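PDB 6MLY: bifunctional GH43-CE protein from Bacteroides eggerthii, which probably helps degrade arabinoxylan, combining a glycoside hydrolase family 43 module, likely a xylan 1,4-beta-xylosidase, with a carbohydrate esterase module. Local coordinates for residues Y646-K651 and M711-N716; G677-T682 and L715-Y720. One frame throughout, in Å; residues are numbered along the deposited sequence.

How the contacts relate
Both contacts belong to the esterase part of the chain, which falls in the alpha/beta-hydrolase clan, and their centres lie about 10 Å apart. Along the chain 646-651 comes first, then 677-682, and the two meet overlapping segments, 711-716 and 715-720, that share Leu715 and Asn716. Contact 1 sets a hairpin against the end of helix 709-714; contact 2 packs the loop leaving that helix on the loop after strand 671-675. Leu714 O and Tyr720 OH, 2.5 Å apart, probably form a hydrogen bond between them, and the Tyr646 and Tyr720 rings meet edge-to-face. The helix end thus links a surface hairpin with the buried loops and the sodium site.

Contact 1 (Y646-K651 and M711-N716); sequences YTIGAK and MLALLN
Ile648 and Leu714, with CA atoms 6.7 Å apart, mark one of two places where segment 646-651 draws close to the last turn of helix 709-714. The other pairs Lys651 with Met711, at 6.6 Å between CA atoms. Leu714 does most of the filling between them. Its CD2 touches CD1 of Tyr646 at 3.9 Å, lying at the edge of the phenol ring and in its plane, and it also reaches CG1 of Ile648 at 4.0 Å, where the two side chains run past one another in opposite directions. The second branch, Leu714 CD1, turns to Lys651 and meets its CB at 4.1 Å. Tyr646, Ile648 and Lys651 sit on a beta hairpin, strands 645-648 and 651-654, closed by a type II' turn from Ile648 to Lys651; Lys651 N bonds back to Ile648 O at 3.1 Å, and Gly649 takes the positive phi of 52° at the second turn position. Asp710 accepts a hydrogen bond from Ala650 N through OD2, a polar tie between turn and helix. Ile648 is extended at chi2 (-179°), which carries CD1 out to the CB of Ala713, 3.7 Å away. Met711 instead folds at chi2 and again at chi3 (73°), bringing CE to 4.0 Å from CD of Lys651, the two chains crossing at about a right angle. Ile701 of helix 696-701 also touches the Met711 side chain.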
loop_
_atom_site.group_PDB
_atom_site.type_symbol
_atom_site.label_atom_id
_atom_site.label_comp_id
_atom_site.label_asym_id
_atom_site.label_seq_id
_atom_site.Cartn_x
_atom_site.Cartn_y
_atom_site.Cartn_z
ATOM N N TYR A 646 15.595 36.336 15.249
ATOM C CA TYR A 646 15.079 37.655 15.607
ATOM C C TYR A 646 14.912 37.751 17.130
ATOM O O TYR A 646 14.745 36.743 17.811
ATOM C CB TYR A 646 13.759 37.935 14.882
ATOM C CG TYR A 646 13.477 39.397 14.652
ATOM C CD1 TYR A 646 12.497 40.059 15.370
ATOM C CD2 TYR A 646 14.198 40.124 13.718
ATOM C CE1 TYR A 646 12.236 41.405 15.162
ATOM C CE2 TYR A 646 13.953 41.471 13.501
ATOM C CZ TYR A 646 12.966 42.116 14.224
ATOM O OH TYR A 646 12.714 43.445 14.021
ATOM N N THR A 647 14.954 38.986 17.639
ATOM C CA THR A 647 14.932 39.284 19.068
ATOM C C THR A 647 14.020 40.485 19.322
ATOM O O THR A 647 14.320 41.559 18.854
ATOM C CB THR A 647 16.345 39.594 19.581
ATOM O OG1 THR A 647 17.144 38.438 19.335
ATOM C CG2 THR A 647 16.399 39.947 21.052
ATOM N N ILE A 648 12.914 40.272 20.045
ATOM C CA ILE A 648 12.114 41.352 20.611
ATOM C C ILE A 648 12.229 41.272 22.137
ATOM O O ILE A 648 12.138 40.205 22.717
ATOM C CB ILE A 648 10.646 41.306 20.134
ATOM C CG1 ILE A 648 10.528 41.660 18.648
ATOM C CG2 ILE A 648 9.765 42.204 20.995
ATOM C CD1 ILE A 648 9.117 41.659 18.105
ATOM N N GLY A 649 12.415 42.434 22.765
ATOM C CA GLY A 649 12.626 42.529 24.195
ATOM C C GLY A 649 13.739 41.602 24.645
ATOM O O GLY A 649 14.853 41.685 24.147
ATOM N N ALA A 650 13.408 40.695 25.566
ATOM C CA ALA A 650 14.380 39.816 26.209
ATOM C C ALA A 650 14.523 38.491 25.442
ATOM O O ALA A 650 15.481 37.758 25.657
ATOM C CB ALA A 650 13.957 39.577 27.637
ATOM N N LYS A 651 13.578 38.207 24.539
ATOM C CA LYS A 651 13.378 36.881 23.993
ATOM C C LYS A 651 13.876 36.811 22.542
ATOM O O LYS A 651 13.400 37.530 21.685
ATOM C CB LYS A 651 11.895 36.517 24.126
ATOM C CG LYS A 651 11.399 36.424 25.566
ATOM C CD LYS A 651 10.540 35.200 25.859
ATOM C CE LYS A 651 10.654 34.707 27.289
ATOM N NZ LYS A 651 9.630 33.678 27.593
ATOM N N MET A 711 7.090 37.261 23.000
ATOM C CA MET A 711 7.046 36.024 22.213
ATOM C C MET A 711 5.863 36.066 21.232
ATOM O O MET A 711 5.989 35.631 20.089
ATOM C CB MET A 711 6.942 34.792 23.123
ATOM C CG MET A 711 6.995 33.452 22.393
ATOM S SD MET A 711 8.498 33.160 21.406
ATOM C CE MET A 711 9.710 32.868 22.693
ATOM N N LEU A 712 4.726 36.619 21.668
ATOM C CA LEU A 712 3.538 36.727 20.811
ATOM C C LEU A 712 3.837 37.576 19.567
ATOM O O LEU A 712 3.272 37.325 18.497
ATOM C CB LEU A 712 2.378 37.332 21.609
ATOM C CG LEU A 712 1.764 36.440 22.688
ATOM C CD1 LEU A 712 0.428 37.010 23.143
ATOM C CD2 LEU A 712 1.605 34.997 22.212
ATOM N N ALA A 713 4.704 38.585 19.716
ATOM C CA ALA A 713 5.124 39.435 18.600
ATOM C C ALA A 713 6.103 38.676 17.695
ATOM O O ALA A 713 6.092 38.846 16.475
ATOM C CB ALA A 713 5.736 40.714 19.117
ATOM N N LEU A 714 6.949 37.837 18.303
ATOM C CA LEU A 714 7.955 37.085 17.563
ATOM C C LEU A 714 7.291 36.082 16.613
ATOM O O LEU A 714 7.862 35.777 15.568
ATOM C CB LEU A 714 8.900 36.379 18.539
ATOM C CG LEU A 714 10.015 37.246 19.121
ATOM C CD1 LEU A 714 10.776 36.500 20.205
ATOM C CD2 LEU A 714 10.967 37.721 18.032
ATOM N N LEU A 715 6.105 35.571 16.973
ATOM C CA LEU A 715 5.409 34.591 16.118
ATOM C C LEU A 715 4.373 35.294 15.229
ATOM O O LEU A 715 3.747 34.650 14.389
ATOM C CB LEU A 715 4.793 33.467 16.967
ATOM C CG LEU A 715 3.601 33.810 17.864
ATOM C CD1 LEU A 715 2.285 33.781 17.098
ATOM C CD2 LEU A 715 3.533 32.835 19.031
ATOM N N ASN A 716 4.223 36.611 15.407
ATOM C CA ASN A 716 3.383 37.458 14.560
ATOM C C ASN A 716 4.093 37.714 13.230
ATOM O O ASN A 716 5.164 38.317 13.209
ATOM C CB ASN A 716 3.059 38.775 15.273
ATOM C CG ASN A 716 2.144 39.689 14.488
ATOM O OD1 ASN A 716 1.999 39.554 13.275
ATOM N ND2 ASN A 716 1.523 40.631 15.180
#

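Contact 2 (G677-T682 and L715-Y720). With NA (sodium ion), chain H.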
loop_
_atom_site.group_PDB
_atom_site.type_symbol
_atom_site.label_atom_id
_atom_site.label_comp_id
_atom_site.label_asym_id
_atom_site.label_seq_id
_atom_site.Cartn_x
_atom_site.Cartn_y
_atom_site.Cartn_z
ATOM N N GLY A 677 -6.202 32.973 8.865
ATOM C CA GLY A 677 -5.194 32.626 9.852
ATOM C C GLY A 677 -5.163 33.619 11.013
ATOM O O GLY A 677 -5.489 34.796 10.847
ATOM N N PRO A 678 -4.785 33.163 12.232
ATOM C CA PRO A 678 -4.460 34.079 13.327
ATOM C C PRO A 678 -3.085 34.708 13.061
ATOM O O PRO A 678 -2.250 34.085 12.410
ATOM C CB PRO A 678 -4.483 33.162 14.564
ATOM C CG PRO A 678 -4.116 31.790 14.032
ATOM C CD PRO A 678 -4.664 31.746 12.621
ATOM N N ILE A 679 -2.867 35.935 13.545
ATOM C CA ILE A 679 -1.644 36.681 13.233
ATOM C C ILE A 679 -1.078 37.307 14.516
ATOM O O ILE A 679 0.057 37.015 14.910
ATOM C CB ILE A 679 -1.912 37.714 12.115
ATOM C CG1 ILE A 679 -1.737 37.100 10.721
ATOM C CG2 ILE A 679 -1.044 38.955 12.272
ATOM C CD1 ILE A 679 -2.975 36.433 10.160
ATOM N N ASP A 680 -1.869 38.175 15.156
ATOM C CA ASP A 680 -1.412 38.942 16.308
ATOM C C ASP A 680 -2.197 38.491 17.542
ATOM O O ASP A 680 -3.343 38.896 17.731
ATOM C CB ASP A 680 -1.562 40.443 16.055
ATOM C CG ASP A 680 -0.969 41.319 17.144
ATOM O OD1 ASP A 680 -0.069 40.844 17.868
ATOM O OD2 ASP A 680 -1.411 42.469 17.254
ATOM N N MET A 681 -1.558 37.671 18.383
ATOM C CA MET A 681 -2.231 37.081 19.535
ATOM C C MET A 681 -2.291 38.099 20.683
ATOM O O MET A 681 -2.956 37.851 21.690
ATOM C CB MET A 681 -1.536 35.801 20.015
ATOM C CG MET A 681 -1.151 34.833 18.900
ATOM S SD MET A 681 -2.415 34.608 17.620
ATOM C CE MET A 681 -1.376 34.022 16.282
ATOM N N THR A 682 -1.617 39.246 20.519
ATOM C CA THR A 682 -1.706 40.360 21.473
ATOM C C THR A 682 -3.072 41.049 21.343
ATOM O O THR A 682 -3.479 41.785 22.240
ATOM C CB THR A 682 -0.566 41.371 21.287
ATOM O OG1 THR A 682 -0.794 42.102 20.084
ATOM C CG2 THR A 682 0.804 40.731 21.225
ATOM N N LEU A 715 6.105 35.571 16.973
ATOM C CA LEU A 715 5.409 34.591 16.118
ATOM C C LEU A 715 4.373 35.294 15.229
ATOM O O LEU A 715 3.747 34.650 14.389
ATOM C CB LEU A 715 4.793 33.467 16.967
ATOM C CG LEU A 715 3.601 33.810 17.864
ATOM C CD1 LEU A 715 2.285 33.781 17.098
ATOM C CD2 LEU A 715 3.533 32.835 19.031
ATOM N N ASN A 716 4.223 36.611 15.407
ATOM C CA ASN A 716 3.383 37.458 14.560
ATOM C C ASN A 716 4.093 37.714 13.230
ATOM O O ASN A 716 5.164 38.317 13.209
ATOM C CB ASN A 716 3.059 38.775 15.273
ATOM C CG ASN A 716 2.144 39.689 14.488
ATOM O OD1 ASN A 716 1.999 39.554 13.275
ATOM N ND2 ASN A 716 1.523 40.631 15.180
ATOM N N PRO A 717 3.521 37.288 12.078
ATOM C CA PRO A 717 4.137 37.534 10.773
ATOM C C PRO A 717 4.355 39.019 10.425
ATOM O O PRO A 717 5.309 39.334 9.717
ATOM C CB PRO A 717 3.155 36.921 9.758
ATOM C CG PRO A 717 2.306 35.964 10.560
ATOM C CD PRO A 717 2.269 36.526 11.966
ATOM N N ILE A 718 3.474 39.904 10.914
ATOM C CA ILE A 718 3.535 41.356 10.630
ATOM C C ILE A 718 4.947 41.888 10.929
ATOM O O ILE A 718 5.493 42.660 10.153
ATOM C CB ILE A 718 2.436 42.133 11.397
ATOM C CG1 ILE A 718 1.049 41.904 10.786
ATOM C CG2 ILE A 718 2.773 43.614 11.485
ATOM C CD1 ILE A 718 -0.086 42.606 11.508
ATOM N N THR A 719 5.526 41.452 12.049
ATOM C CA THR A 719 6.859 41.857 12.500
ATOM C C THR A 719 7.867 41.908 11.339
ATOM O O THR A 719 8.698 42.807 11.301
ATOM C CB THR A 719 7.363 40.909 13.598
ATOM O OG1 THR A 719 6.399 40.944 14.652
ATOM C CG2 THR A 719 8.731 41.264 14.143
ATOM N N TYR A 720 7.791 40.953 10.405
ATOM C CA TYR A 720 8.887 40.660 9.470
ATOM C C TYR A 720 8.565 41.119 8.038
ATOM O O TYR A 720 9.240 40.685 7.098
ATOM C CB TYR A 720 9.189 39.156 9.497
ATOM C CG TYR A 720 9.359 38.566 10.878
ATOM C CD1 TYR A 720 10.581 38.622 11.532
ATOM C CD2 TYR A 720 8.302 37.959 11.538
ATOM C CE1 TYR A 720 10.744 38.102 12.805
ATOM C CE2 TYR A 720 8.451 37.431 12.809
ATOM C CZ TYR A 720 9.678 37.501 13.446
ATOM O OH TYR A 720 9.848 36.988 14.697
HETATM NA NA NA H . 10.977 40.029 5.812
#
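The carboxylate of Asp680 and the amide of Asn716 lie with their planes 33° apart, Asn716 ND2 standing 3.1 Å from Asp680 OD1. Thr719 CG2 lies over the centre of one face of the Tyr720 ring. Asp680 OD1 accepts a hydrogen bond from Thr682 OG1 at 2.6 Å, met on the syn side but tilted out of the carboxylate plane, while OD2 makes a salt bridge to Arg683. At the other end of the amide, Asn716 OD1 takes the backbone N of Ile718 at 2.8 Å, the donor standing 38° out of the carbonyl plane; this is an Asx turn. CG of Asn716, anti to the backbone N (chi1 -178°), is set beside Ile679, whose CG2 also lies against Asn716 OD1. An alanine at Asn716 would probably leave Ile718 N without its acceptor, freeing the turn, and open a gap beside Ile679. A CA-H...O contact runs from Asn716 CA to Ile679 O at 3.4 Å. Ile679 CG2 also packs on Ile718 CD1 at 3.9 Å, and Met681 CE meets Leu715 CD1 at 3.8 Å. Tyr720 O binds sodium at 2.3 Å, with Thr639, Asp722 and Asp725 as further ligands. The two loops, one after strand 671-675 and one before the adjacent parallel strand 727-733, are flanked by helix 741-752, through Phe747, and by helix 629-639, through His632 and Ser635.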